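Local atomic coordinates of aminotransferase, class V family protein (Trichomonas vaginalis, PDB entry 5F8V), a protein that probably catalyses the pyridoxal-phosphate-dependent, reversible transamination of O-phospho-L-serine and 2-oxoglutarate to 3-phosphooxypyruvate and L-glutamate, a step of serine biosynthesis. Residues Val16-Cys20 with Phe253-Ile257; Arg58-Leu63 with Ile261-Leu267; Ser83-Phe89 with Met231-Ile235; Val122-Ala126 with Thr141-Ser145; Lys192-Ala198 with Ser210-Arg215. The contacts are given in a common frame with arbitrary orientation. Residues are numbered along the deposited sequence.

Contact 1: residues Val16-Cys20 with Phe253-Ile257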
# COMPACT_ATOMS: atom_id res chain seq x y z
N VAL A 16 9.28 -3.01 -16.06
CA VAL A 16 9.51 -1.61 -15.77
C VAL A 16 10.68 -1.16 -16.66
O VAL A 16 11.49 -1.99 -17.06
CB VAL A 16 9.75 -1.45 -14.24
CG1 VAL A 16 10.72 -0.35 -13.88
CG2 VAL A 16 8.41 -1.24 -13.53
N PRO A 17 10.76 0.15 -16.99
CA PRO A 17 11.91 0.62 -17.78
C PRO A 17 13.23 0.43 -17.04
O PRO A 17 13.34 0.81 -15.87
CB PRO A 17 11.60 2.11 -17.99
CG PRO A 17 10.13 2.21 -17.87
CD PRO A 17 9.77 1.23 -16.79
N LEU A 18 14.21 -0.19 -17.70
CA LEU A 18 15.51 -0.48 -17.07
C LEU A 18 16.19 0.80 -16.57
O LEU A 18 16.77 0.80 -15.48
CB LEU A 18 16.43 -1.23 -18.04
CG LEU A 18 17.78 -1.72 -17.51
CD1 LEU A 18 17.65 -2.55 -16.24
CD2 LEU A 18 18.51 -2.51 -18.59
N GLU A 19 16.08 1.88 -17.34
CA GLU A 19 16.58 3.21 -16.95
C GLU A 19 16.05 3.63 -15.58
O GLU A 19 16.79 4.20 -14.78
CB GLU A 19 16.14 4.28 -17.96
CG GLU A 19 16.68 4.16 -19.39
CD GLU A 19 15.87 5.00 -20.37
OE1 GLU A 19 15.21 4.43 -21.27
OE2 GLU A 19 15.87 6.25 -20.23
N CYS A 20 14.77 3.38 -15.33
CA CYS A 20 14.16 3.71 -14.05
C CYS A 20 14.72 2.85 -12.91
O CYS A 20 14.99 3.36 -11.82
CB CYS A 20 12.64 3.59 -14.12
SG CYS A 20 11.87 4.77 -15.25
N PHE A 253 8.86 6.27 -7.31
CA PHE A 253 9.16 5.39 -8.43
C PHE A 253 8.19 5.59 -9.59
O PHE A 253 8.59 5.58 -10.75
CB PHE A 253 9.22 3.92 -8.01
CG PHE A 253 9.97 3.06 -8.99
CD1 PHE A 253 9.29 2.28 -9.93
CD2 PHE A 253 11.35 3.08 -9.02
CE1 PHE A 253 9.99 1.51 -10.84
CE2 PHE A 253 12.06 2.32 -9.93
CZ PHE A 253 11.37 1.53 -10.84
N ALA A 254 6.92 5.80 -9.28
CA ALA A 254 5.94 6.20 -10.28
C ALA A 254 6.39 7.44 -11.04
O ALA A 254 6.33 7.48 -12.26
CB ALA A 254 4.59 6.44 -9.63
N ASN A 255 6.88 8.44 -10.29
CA ASN A 255 7.37 9.69 -10.87
C ASN A 255 8.54 9.48 -11.84
O ASN A 255 8.61 10.14 -12.88
CB ASN A 255 7.76 10.68 -9.76
CG ASN A 255 7.98 12.10 -10.27
OD1 ASN A 255 7.44 12.50 -11.31
ND2 ASN A 255 8.75 12.87 -9.53
N HIS A 256 9.43 8.55 -11.50
CA HIS A 256 10.52 8.19 -12.41
C HIS A 256 9.99 7.66 -13.74
O HIS A 256 10.48 8.04 -14.80
CB HIS A 256 11.48 7.18 -11.76
CG HIS A 256 12.63 7.82 -11.05
ND1 HIS A 256 13.54 8.62 -11.69
CD2 HIS A 256 13.03 7.75 -9.76
CE1 HIS A 256 14.45 9.04 -10.82
NE2 HIS A 256 14.16 8.52 -9.64
N ILE A 257 8.97 6.80 -13.68
CA ILE A 257 8.30 6.30 -14.87
C ILE A 257 7.57 7.42 -15.62
O ILE A 257 7.63 7.45 -16.85
CB ILE A 257 7.34 5.12 -14.57
CG1 ILE A 257 8.13 3.91 -14.07
CG2 ILE A 257 6.56 4.73 -15.84
CD1 ILE A 257 7.28 2.85 -13.40
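Cys20 is the bump here. It sits in the first turn of helix 18-26, and its side chain drops onto the backbone of helix 248-263, where SG lies 3.6 Å from His256 O and 3.9 Å from Ile257 N, with Ile257 CG1 at 4.0 Å alongside. Phe253 walls the hollow on another side: its CZ is 4.1 Å from Cys20 CB, and its CE2 is 3.6 Å from Cys20 O. The small thiol lets the backbones come close, with the CA atoms of Cys20 and His256 6.0 Å apart. Ahead of the helix, Val16 straddles two side chains one turn apart, its CG1 meeting the edge of the Phe253 ring at CZ (3.6 Å) and its CG2 lying 4.2 Å from Ile257 CD1, while the N-cap residue Pro17 brings CD to 4.2 Å from Ile257 CG1. No hydrogen bond crosses. Val16 also packs on Ile39 of the second subunit. The loop and first turn of helix 18-26 thus pack, buried, on helix 248-263, seating the N-terminal segment of a class-V aminotransferase beside the dimer interface.

Contact 2: residues Arg58-Leu63 with Ile261-Leu267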
# COMPACT_ATOMS: atom_id res chain seq x y z
N ARG A 58 3.23 16.27 -12.63
CA ARG A 58 3.76 15.58 -13.82
C ARG A 58 2.67 14.67 -14.43
O ARG A 58 2.49 14.65 -15.64
CB ARG A 58 5.03 14.79 -13.49
CG ARG A 58 5.80 14.36 -14.72
CD ARG A 58 7.12 13.69 -14.39
NE ARG A 58 8.01 14.47 -13.53
CZ ARG A 58 8.85 15.44 -13.92
NH1 ARG A 58 8.98 15.81 -15.19
NH2 ARG A 58 9.62 16.03 -13.00
N LEU A 59 1.95 13.96 -13.58
CA LEU A 59 0.85 13.12 -14.03
C LEU A 59 -0.24 13.98 -14.66
O LEU A 59 -0.83 13.58 -15.67
CB LEU A 59 0.28 12.30 -12.88
CG LEU A 59 -0.86 11.33 -13.21
CD1 LEU A 59 -0.42 10.30 -14.24
CD2 LEU A 59 -1.34 10.65 -11.94
N ARG A 60 -0.51 15.14 -14.06
CA ARG A 60 -1.48 16.07 -14.63
C ARG A 60 -1.07 16.52 -16.02
O ARG A 60 -1.91 16.57 -16.92
CB ARG A 60 -1.74 17.29 -13.71
CG ARG A 60 -2.78 18.25 -14.26
CD ARG A 60 -3.06 19.43 -13.34
NE ARG A 60 -3.56 19.04 -12.03
CZ ARG A 60 -4.78 18.58 -11.76
NH1 ARG A 60 -5.69 18.41 -12.72
NH2 ARG A 60 -5.10 18.27 -10.51
N THR A 61 0.22 16.82 -16.20
CA THR A 61 0.76 17.24 -17.50
C THR A 61 0.64 16.12 -18.53
O THR A 61 0.09 16.32 -19.60
CB THR A 61 2.22 17.72 -17.39
OG1 THR A 61 2.26 18.96 -16.66
CG2 THR A 61 2.85 17.96 -18.75
N LEU A 62 1.17 14.94 -18.19
CA LEU A 62 1.12 13.76 -19.06
C LEU A 62 -0.28 13.50 -19.62
O LEU A 62 -0.44 13.31 -20.81
CB LEU A 62 1.55 12.50 -18.30
CG LEU A 62 3.02 12.12 -18.27
CD1 LEU A 62 3.16 10.89 -17.39
CD2 LEU A 62 3.55 11.86 -19.67
N LEU A 63 -1.26 13.50 -18.73
CA LEU A 63 -2.66 13.22 -19.11
C LEU A 63 -3.48 14.44 -19.52
O LEU A 63 -4.57 14.27 -20.05
CB LEU A 63 -3.38 12.53 -17.95
CG LEU A 63 -3.24 11.02 -17.82
CD1 LEU A 63 -3.68 10.61 -16.43
CD2 LEU A 63 -4.05 10.30 -18.88
N ILE A 261 8.19 8.30 -19.52
CA ILE A 261 7.14 8.42 -20.54
C ILE A 261 7.25 9.75 -21.29
O ILE A 261 7.10 9.78 -22.51
CB ILE A 261 5.72 8.28 -19.94
CG1 ILE A 261 5.50 6.87 -19.39
CG2 ILE A 261 4.65 8.59 -20.98
CD1 ILE A 261 4.24 6.71 -18.56
N GLU A 262 7.51 10.83 -20.56
CA GLU A 262 7.69 12.15 -21.19
C GLU A 262 8.89 12.14 -22.14
O GLU A 262 8.81 12.68 -23.25
CB GLU A 262 7.82 13.26 -20.16
CG GLU A 262 6.52 13.54 -19.43
CD GLU A 262 6.64 14.67 -18.42
OE1 GLU A 262 7.57 14.66 -17.59
OE2 GLU A 262 5.76 15.56 -18.43
N GLU A 263 9.98 11.50 -21.71
CA GLU A 263 11.21 11.39 -22.51
C GLU A 263 10.95 10.67 -23.85
O GLU A 263 11.57 11.01 -24.86
CB GLU A 263 12.32 10.66 -21.73
CG GLU A 263 12.90 11.47 -20.57
CD GLU A 263 13.71 10.65 -19.57
OE1 GLU A 263 14.17 9.53 -19.88
OE2 GLU A 263 13.91 11.16 -18.45
N LYS A 264 10.05 9.69 -23.84
CA LYS A 264 9.70 8.91 -25.04
C LYS A 264 8.59 9.53 -25.92
O LYS A 264 8.18 8.90 -26.90
CB LYS A 264 9.31 7.48 -24.63
CG LYS A 264 10.40 6.72 -23.88
CD LYS A 264 11.64 6.48 -24.74
CE LYS A 264 12.68 5.67 -23.99
NZ LYS A 264 13.91 5.51 -24.82
N GLY A 265 8.11 10.74 -25.58
CA GLY A 265 7.21 11.49 -26.47
C GLY A 265 5.77 11.66 -25.99
O GLY A 265 4.96 12.26 -26.70
N GLY A 266 5.45 11.16 -24.80
CA GLY A 266 4.13 11.34 -24.20
C GLY A 266 3.20 10.19 -24.48
O GLY A 266 3.61 9.16 -25.01
N LEU A 267 1.93 10.38 -24.14
CA LEU A 267 0.94 9.29 -24.16
C LEU A 267 0.50 8.89 -25.56
O LEU A 267 0.14 7.72 -25.78
CB LEU A 267 -0.30 9.67 -23.33
CG LEU A 267 -0.00 9.97 -21.85
CD1 LEU A 267 -1.30 10.23 -21.12
CD2 LEU A 267 0.78 8.87 -21.15
O HOH W 1 1.27 12.93 -22.84
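One charged pair bridges the outer part of this contact. Arg58 NH1 donates to Glu262 OE1 at 3.0 Å, nearly straight at 168°, a salt bridge met edge-on by the guanidinium. The same arginine is also held by Glu54 through NH2 and by Asn255 through NE, so Glu262 is one of several partners around it.

Apolar contacts make up the inner part. Leu62 makes most of these contacts: its CD2 lies 3.7 Å from Ile261 CG2, 3.4 Å from Glu262 CG and 4.3 Å from Leu267 CD2. Leu63 adds its CD2 at 3.5 Å from Leu267 CD1.

A water joins the two backbones, donating to Leu62 O at 2.7 Å and accepting from Leu267 N at 2.9 Å. Leu267 can reach back because the chain turns sharply at the end of helix 248-263: Gly265, with positive phi, closes a Schellman motif through Gly266 N to Ile261 O (3.1 Å) and Gly265 N to Glu262 O (3.1 Å), and Gly266 then N-caps helix 267-286.

The C-terminal turns of helices 46-63 and 248-263 thus meet where helix 267-286 begins, while Leu59 and Leu63 pack on strand 209-215 of the central sheet.

Contact 3: residues Ser83-Phe89 with Met231-Ile235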
# COMPACT_ATOMS: atom_id res chain seq x y z
N SER A 83 -14.07 -1.43 -3.41
CA SER A 83 -14.85 -1.19 -2.20
C SER A 83 -15.12 0.30 -1.99
O SER A 83 -16.26 0.69 -1.70
CB SER A 83 -14.11 -1.73 -0.98
OG SER A 83 -13.73 -3.08 -1.18
N ALA A 84 -14.09 1.12 -2.17
CA ALA A 84 -14.19 2.56 -1.91
C ALA A 84 -15.13 3.28 -2.88
O ALA A 84 -15.77 4.26 -2.49
CB ALA A 84 -12.81 3.21 -1.91
N ILE A 85 -15.23 2.81 -4.12
CA ILE A 85 -16.06 3.47 -5.13
C ILE A 85 -17.52 3.67 -4.66
O ILE A 85 -18.00 4.81 -4.62
CB ILE A 85 -15.98 2.77 -6.52
CG1 ILE A 85 -14.59 2.96 -7.17
CG2 ILE A 85 -17.08 3.24 -7.46
CD1 ILE A 85 -14.14 4.38 -7.46
N PRO A 86 -18.23 2.57 -4.30
CA PRO A 86 -19.61 2.77 -3.84
C PRO A 86 -19.74 3.56 -2.53
O PRO A 86 -20.66 4.37 -2.42
CB PRO A 86 -20.16 1.34 -3.71
CG PRO A 86 -18.96 0.46 -3.65
CD PRO A 86 -17.92 1.15 -4.48
N PHE A 87 -18.85 3.34 -1.56
CA PHE A 87 -18.81 4.16 -0.34
C PHE A 87 -18.83 5.65 -0.68
O PHE A 87 -19.60 6.40 -0.08
CB PHE A 87 -17.58 3.88 0.53
CG PHE A 87 -17.74 2.74 1.47
CD1 PHE A 87 -18.64 2.83 2.55
CD2 PHE A 87 -17.00 1.56 1.31
CE1 PHE A 87 -18.79 1.77 3.42
CE2 PHE A 87 -17.16 0.50 2.19
CZ PHE A 87 -18.05 0.61 3.25
N ASN A 88 -18.02 6.03 -1.67
CA ASN A 88 -17.79 7.43 -2.03
C ASN A 88 -18.78 8.07 -3.00
O ASN A 88 -18.99 9.28 -2.94
CB ASN A 88 -16.36 7.60 -2.60
CG ASN A 88 -15.29 7.66 -1.53
OD1 ASN A 88 -15.01 8.73 -0.99
ND2 ASN A 88 -14.67 6.51 -1.23
N PHE A 89 -19.37 7.28 -3.91
CA PHE A 89 -20.08 7.85 -5.07
C PHE A 89 -21.53 7.42 -5.30
O PHE A 89 -22.16 7.90 -6.26
CB PHE A 89 -19.29 7.57 -6.36
CG PHE A 89 -17.89 8.12 -6.35
CD1 PHE A 89 -17.66 9.48 -6.15
CD2 PHE A 89 -16.79 7.28 -6.57
CE1 PHE A 89 -16.36 9.98 -6.15
CE2 PHE A 89 -15.51 7.78 -6.58
CZ PHE A 89 -15.29 9.14 -6.37
N MET A 231 -10.24 5.75 3.39
CA MET A 231 -10.90 5.43 2.12
C MET A 231 -11.98 6.44 1.71
O MET A 231 -12.64 6.25 0.68
CB MET A 231 -11.50 4.02 2.19
CG MET A 231 -10.48 2.92 2.41
SD MET A 231 -11.23 1.31 2.72
CE MET A 231 -12.16 1.06 1.22
N ASP A 232 -12.19 7.48 2.52
CA ASP A 232 -13.06 8.60 2.14
C ASP A 232 -12.18 9.54 1.34
O ASP A 232 -11.25 10.14 1.88
CB ASP A 232 -13.62 9.30 3.39
CG ASP A 232 -14.64 10.39 3.06
OD1 ASP A 232 -14.72 10.89 1.91
OD2 ASP A 232 -15.37 10.78 3.99
N TYR A 233 -12.47 9.66 0.04
CA TYR A 233 -11.60 10.40 -0.86
C TYR A 233 -11.57 11.91 -0.56
O TYR A 233 -10.57 12.56 -0.85
CB TYR A 233 -11.96 10.16 -2.33
CG TYR A 233 -11.72 8.74 -2.85
CD1 TYR A 233 -10.51 8.07 -2.62
CD2 TYR A 233 -12.68 8.10 -3.63
CE1 TYR A 233 -10.29 6.78 -3.12
CE2 TYR A 233 -12.47 6.82 -4.13
CZ TYR A 233 -11.28 6.16 -3.88
OH TYR A 233 -11.10 4.89 -4.41
N ARG A 234 -12.64 12.44 0.03
CA ARG A 234 -12.66 13.83 0.54
C ARG A 234 -11.56 14.06 1.56
O ARG A 234 -10.86 15.06 1.50
CB ARG A 234 -14.01 14.15 1.21
CG ARG A 234 -15.18 14.19 0.25
CD ARG A 234 -16.49 13.76 0.90
NE ARG A 234 -17.40 13.27 -0.13
CZ ARG A 234 -17.33 12.08 -0.72
NH1 ARG A 234 -16.39 11.19 -0.37
NH2 ARG A 234 -18.22 11.76 -1.65
N ILE A 235 -11.42 13.11 2.49
CA ILE A 235 -10.36 13.17 3.51
C ILE A 235 -8.97 13.18 2.85
O ILE A 235 -8.10 13.93 3.28
CB ILE A 235 -10.52 12.05 4.60
CG1 ILE A 235 -11.45 12.50 5.72
CG2 ILE A 235 -9.19 11.68 5.26
CD1 ILE A 235 -12.84 12.91 5.28
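Ser83 opens the contact lightly, its CB 4.1 Å from Met231 CE. Ala84 comes closer: its CB touches Met231 CE at 3.9 Å and Tyr233 OH at 3.5 Å, and the CA atoms of Ala84 and Met231 are 5.9 Å apart. Ile85 reaches the edge of the Tyr233 ring with CD1, 4.3 Å from Tyr233 OH, a hydroxyl hydrogen-bonded to Gln81. At Pro86, which has no amide hydrogen to give to the preceding turn, helix 78-89 is kinked.

Asn88 is the polar centre. Its ND2 donates both to Ala84 O in its own helix (2.8 Å) and to Met231 O across the gap (2.8 Å). Its OD1 accepts from Tyr233 N (2.9 Å) and from Arg234 NH1 (2.9 Å), while Asn88 O takes Arg234 NH2 at 2.9 Å, a group that also bonds to Arg221 O. One amide therefore reads the backbone on both flanks of Asp232, the N-cap of helix 233-238, whose OD1 caps Arg234 N at 3.2 Å and pairs with Arg234 NH1 at 2.8 Å. Phe89 finishes the walk, its CZ 3.9 Å from Tyr233 CD2.

Tyr233 is thus a knob in the hole formed by Ala84, Ile85, Asn88 and Phe89. It also lies on Val212 and Ile214 of strand 209-215, so the start of helix 233-238 wedges beside helix 78-89 against the central sheet, and Met231 meets Met231 of the second subunit.

Contact 4: residues Val122-Ala126 with Thr141-Ser145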
# COMPACT_ATOMS: atom_id res chain seq x y z
N VAL A 122 -27.99 -2.81 -7.27
CA VAL A 122 -26.72 -3.06 -7.93
C VAL A 122 -27.00 -3.83 -9.22
O VAL A 122 -27.20 -5.04 -9.20
CB VAL A 122 -25.75 -3.85 -7.03
CG1 VAL A 122 -24.37 -3.95 -7.69
CG2 VAL A 122 -25.64 -3.19 -5.66
N ASN A 123 -27.01 -3.11 -10.34
CA ASN A 123 -27.47 -3.63 -11.61
C ASN A 123 -26.32 -3.99 -12.54
O ASN A 123 -25.44 -3.15 -12.79
CB ASN A 123 -28.38 -2.60 -12.27
CG ASN A 123 -28.99 -3.10 -13.57
OD1 ASN A 123 -29.50 -4.22 -13.63
ND2 ASN A 123 -28.94 -2.28 -14.61
N SER A 124 -26.31 -5.23 -13.02
CA SER A 124 -25.43 -5.64 -14.11
C SER A 124 -26.09 -5.28 -15.44
O SER A 124 -27.17 -5.79 -15.75
CB SER A 124 -25.14 -7.13 -14.03
OG SER A 124 -24.27 -7.52 -15.08
N VAL A 125 -25.43 -4.43 -16.22
CA VAL A 125 -26.00 -3.76 -17.42
C VAL A 125 -26.26 -4.70 -18.61
O VAL A 125 -27.26 -4.54 -19.32
CB VAL A 125 -25.08 -2.58 -17.85
CG1 VAL A 125 -25.36 -2.11 -19.26
CG2 VAL A 125 -25.21 -1.42 -16.87
N ALA A 126 -25.33 -5.63 -18.83
CA ALA A 126 -25.42 -6.60 -19.94
C ALA A 126 -25.39 -8.04 -19.43
O ALA A 126 -25.07 -8.96 -20.20
CB ALA A 126 -24.29 -6.36 -20.93
N THR A 141 -28.27 -3.17 -26.32
CA THR A 141 -28.81 -4.21 -25.42
C THR A 141 -28.64 -3.87 -23.94
O THR A 141 -29.17 -4.58 -23.08
CB THR A 141 -28.13 -5.58 -25.64
OG1 THR A 141 -26.73 -5.48 -25.32
CG2 THR A 141 -28.28 -6.03 -27.08
N TRP A 142 -27.87 -2.82 -23.65
CA TRP A 142 -27.60 -2.41 -22.28
C TRP A 142 -28.89 -1.93 -21.62
O TRP A 142 -29.63 -1.14 -22.21
CB TRP A 142 -26.56 -1.27 -22.25
CG TRP A 142 -25.18 -1.63 -22.78
CD1 TRP A 142 -24.80 -2.81 -23.36
CD2 TRP A 142 -24.03 -0.78 -22.80
NE1 TRP A 142 -23.48 -2.75 -23.74
CE2 TRP A 142 -22.98 -1.52 -23.40
CE3 TRP A 142 -23.77 0.52 -22.35
CZ2 TRP A 142 -21.70 -0.99 -23.58
CZ3 TRP A 142 -22.50 1.05 -22.52
CH2 TRP A 142 -21.48 0.30 -23.14
N LYS A 143 -29.14 -2.42 -20.41
CA LYS A 143 -30.29 -2.03 -19.60
C LYS A 143 -29.79 -1.16 -18.45
O LYS A 143 -29.29 -1.68 -17.45
CB LYS A 143 -31.05 -3.27 -19.08
CG LYS A 143 -32.21 -3.72 -19.96
CD LYS A 143 -31.79 -4.01 -21.40
CE LYS A 143 -32.97 -4.34 -22.29
NZ LYS A 143 -32.57 -4.44 -23.72
N LEU A 144 -29.92 0.16 -18.61
CA LEU A 144 -29.45 1.12 -17.61
C LEU A 144 -30.53 1.37 -16.56
O LEU A 144 -31.71 1.19 -16.82
CB LEU A 144 -29.03 2.44 -18.27
CG LEU A 144 -28.13 2.38 -19.51
CD1 LEU A 144 -27.65 3.78 -19.85
CD2 LEU A 144 -26.96 1.43 -19.33
N SER A 145 -30.09 1.80 -15.37
CA SER A 145 -30.99 2.06 -14.24
C SER A 145 -31.42 3.52 -14.25
O SER A 145 -30.67 4.39 -14.70
CB SER A 145 -30.29 1.72 -12.93
OG SER A 145 -29.97 0.35 -12.87
O HOH W 2 -28.90 -6.72 -21.10
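Val125, Asn123 and Lys143 lose the most surface here, and between them they hold the two antiparallel pieces of chain together. Val125 works in two ways. Its carbonyl O accepts from Lys143 N at 3.0 Å and an almost linear 177°, and its CG1 wedges between Trp142 CB at 3.3 Å and Leu144 CD2 at 3.9 Å. Lys143 takes part mainly through its backbone, since the end of its side chain leads away. While its N donates to Val125 O, its carbonyl O accepts from Asn123 ND2 at 2.9 Å, so a side-chain amide takes the place of a backbone donor at this point. Asn123 ND2 also bonds to Asp97 of strand 95-98, which receives Ser145 OG as well. At the other end a water donates to Val125 O (3.3 Å) and Thr141 O (2.9 Å), and Ala126 CB rests 4.3 Å from Trp142 CD1.

Strand 121-124 ends the sheet within this chain, and the loop 141-145 runs antiparallel beside its C-terminal end and the residues just after it. With one direct backbone-to-backbone bond, one side-chain bond and a bridging water, the chemistry implies a sheet-like pairing that stops short of a further regular strand.

Contact 5: residues Lys192-Ala198 with Ser210-Arg215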
# COMPACT_ATOMS: atom_id res chain seq x y z
N LYS A 192 -17.36 13.17 -19.52
CA LYS A 192 -18.08 11.91 -19.25
C LYS A 192 -17.68 11.21 -17.95
O LYS A 192 -18.34 10.24 -17.55
CB LYS A 192 -17.82 10.91 -20.39
CG LYS A 192 -18.22 11.36 -21.77
CD LYS A 192 -17.82 10.32 -22.81
CE LYS A 192 -18.39 10.65 -24.18
NZ LYS A 192 -19.87 10.49 -24.23
N VAL A 193 -16.61 11.69 -17.32
CA VAL A 193 -15.88 10.95 -16.29
C VAL A 193 -16.16 11.48 -14.87
O VAL A 193 -15.91 12.66 -14.57
CB VAL A 193 -14.36 11.04 -16.55
CG1 VAL A 193 -13.57 10.31 -15.45
CG2 VAL A 193 -14.00 10.49 -17.92
N GLY A 194 -16.66 10.59 -14.02
CA GLY A 194 -16.75 10.83 -12.59
C GLY A 194 -15.45 10.46 -11.91
O GLY A 194 -14.92 11.24 -11.11
N CYS A 195 -14.92 9.27 -12.22
CA CYS A 195 -13.71 8.76 -11.57
C CYS A 195 -12.92 7.80 -12.46
O CYS A 195 -13.50 6.96 -13.14
CB CYS A 195 -14.08 8.07 -10.26
SG CYS A 195 -12.68 7.35 -9.35
N ILE A 196 -11.60 7.95 -12.46
CA ILE A 196 -10.70 6.99 -13.08
C ILE A 196 -9.75 6.53 -12.01
O ILE A 196 -9.28 7.33 -11.20
CB ILE A 196 -9.93 7.60 -14.28
CG1 ILE A 196 -10.87 7.73 -15.48
CG2 ILE A 196 -8.72 6.76 -14.66
CD1 ILE A 196 -10.34 8.62 -16.59
N PHE A 197 -9.46 5.23 -12.01
CA PHE A 197 -8.45 4.69 -11.11
C PHE A 197 -7.61 3.60 -11.77
O PHE A 197 -8.02 2.97 -12.75
CB PHE A 197 -9.06 4.21 -9.79
CG PHE A 197 -9.84 2.93 -9.90
CD1 PHE A 197 -11.15 2.94 -10.39
CD2 PHE A 197 -9.30 1.72 -9.46
CE1 PHE A 197 -11.87 1.76 -10.48
CE2 PHE A 197 -10.02 0.54 -9.56
CZ PHE A 197 -11.31 0.56 -10.06
N ALA A 198 -6.42 3.40 -11.19
CA ALA A 198 -5.45 2.43 -11.68
C ALA A 198 -4.48 2.05 -10.57
O ALA A 198 -3.90 2.93 -9.93
CB ALA A 198 -4.69 2.99 -12.86
N SER A 210 -2.27 2.87 -5.69
CA SER A 210 -3.18 3.20 -6.79
C SER A 210 -3.25 4.71 -7.00
O SER A 210 -3.11 5.49 -6.05
CB SER A 210 -4.59 2.68 -6.51
OG SER A 210 -4.63 1.28 -6.33
N VAL A 211 -3.48 5.10 -8.26
CA VAL A 211 -3.88 6.46 -8.59
C VAL A 211 -5.40 6.49 -8.67
O VAL A 211 -6.02 5.61 -9.28
CB VAL A 211 -3.26 6.91 -9.94
CG1 VAL A 211 -4.02 8.07 -10.56
CG2 VAL A 211 -1.80 7.26 -9.73
N VAL A 212 -6.00 7.51 -8.04
CA VAL A 212 -7.43 7.77 -8.18
C VAL A 212 -7.59 9.22 -8.65
O VAL A 212 -7.06 10.15 -8.03
CB VAL A 212 -8.20 7.53 -6.86
CG1 VAL A 212 -9.70 7.48 -7.13
CG2 VAL A 212 -7.75 6.24 -6.19
N ILE A 213 -8.29 9.40 -9.76
CA ILE A 213 -8.56 10.71 -10.35
C ILE A 213 -10.05 10.94 -10.28
O ILE A 213 -10.81 10.15 -10.84
CB ILE A 213 -8.06 10.78 -11.81
CG1 ILE A 213 -6.53 10.68 -11.83
CG2 ILE A 213 -8.54 12.07 -12.48
CD1 ILE A 213 -5.92 10.58 -13.22
N ILE A 214 -10.47 12.01 -9.60
CA ILE A 214 -11.89 12.23 -9.25
C ILE A 214 -12.38 13.61 -9.67
O ILE A 214 -11.74 14.62 -9.35
CB ILE A 214 -12.14 12.08 -7.73
CG1 ILE A 214 -11.53 10.77 -7.20
CG2 ILE A 214 -13.64 12.17 -7.41
CD1 ILE A 214 -11.47 10.66 -5.69
N ARG A 215 -13.53 13.66 -10.36
CA ARG A 215 -14.15 14.93 -10.74
C ARG A 215 -14.71 15.58 -9.46
O ARG A 215 -15.38 14.91 -8.68
CB ARG A 215 -15.27 14.69 -11.76
CG ARG A 215 -15.62 15.91 -12.62
CD ARG A 215 -17.12 15.99 -12.90
NE ARG A 215 -17.61 15.08 -13.93
CZ ARG A 215 -18.85 14.60 -14.00
NH1 ARG A 215 -19.79 14.91 -13.10
NH2 ARG A 215 -19.16 13.77 -15.00
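This is an antiparallel beta hairpin, strand 193-199 against strand 209-215, set inside the mixed seven-stranded sheet of the large domain of a fold-type I, PLP-dependent aminotransferase. Strand 209-215 is the antiparallel member of that sheet, with strand 69-75 on its other side, while strand 193-199 runs parallel to its other neighbour, 174-177. The connection between the two hairpin strands carries Lys202, the lysine modified by pyridoxal phosphate.

The axes of 195-198 and 210-215 approach to 4.7 Å at 175°. Two hydrogen-bonded pairs hold the ladder. Ile196 N reaches Ile213 O at 2.8 Å and Ile213 N returns to Ile196 O at 2.7 Å; Ala198 N meets Val211 O at 2.9 Å and Val211 N meets Ala198 O at 2.8 Å. Cys195 with Ile214 and Phe197 with Val212 are the non-hydrogen-bonded pairs between.

Side chains alternate. Cys195, Phe197, Val212 and Ile214 share the face toward helix 78-89, where Cys195 SG lies 3.7 Å from Val212 CG1; Ile196, Ala198, Val211 and Ile213 share the other.

At Gly194 the chain turns a corner, yet its O still accepts Arg215 N at 2.9 Å. On the residue before that corner, Val193 O takes a weak hydrogen bond from Arg215 NE at 3.0 Å.

In the fold
Contact 5 lies at the middle of this group, with layers on both faces of its hairpin. Contact 3 packs on one, Tyr233 CG touching Ile214 CD1 at 3.4 Å, with centres 11 Å apart; contact 2 packs on the other, Leu63 CD1 lying 3.9 Å from Ile213 CD1, with centres 17 Å apart. Contacts 1 and 2 share helix 248-263 and meet where Asn255 OD1 lies 3.0 Å from Arg58 NE. Contact 4 belongs to the far edge of the same sheet, its centre 21 Å from that of contact 5 and 39 Å from that of contact 1. Lys202, modified by PLP, lies in the chain connecting the two strands of contact 5, while contacts 1 and 3 both touch the second subunit.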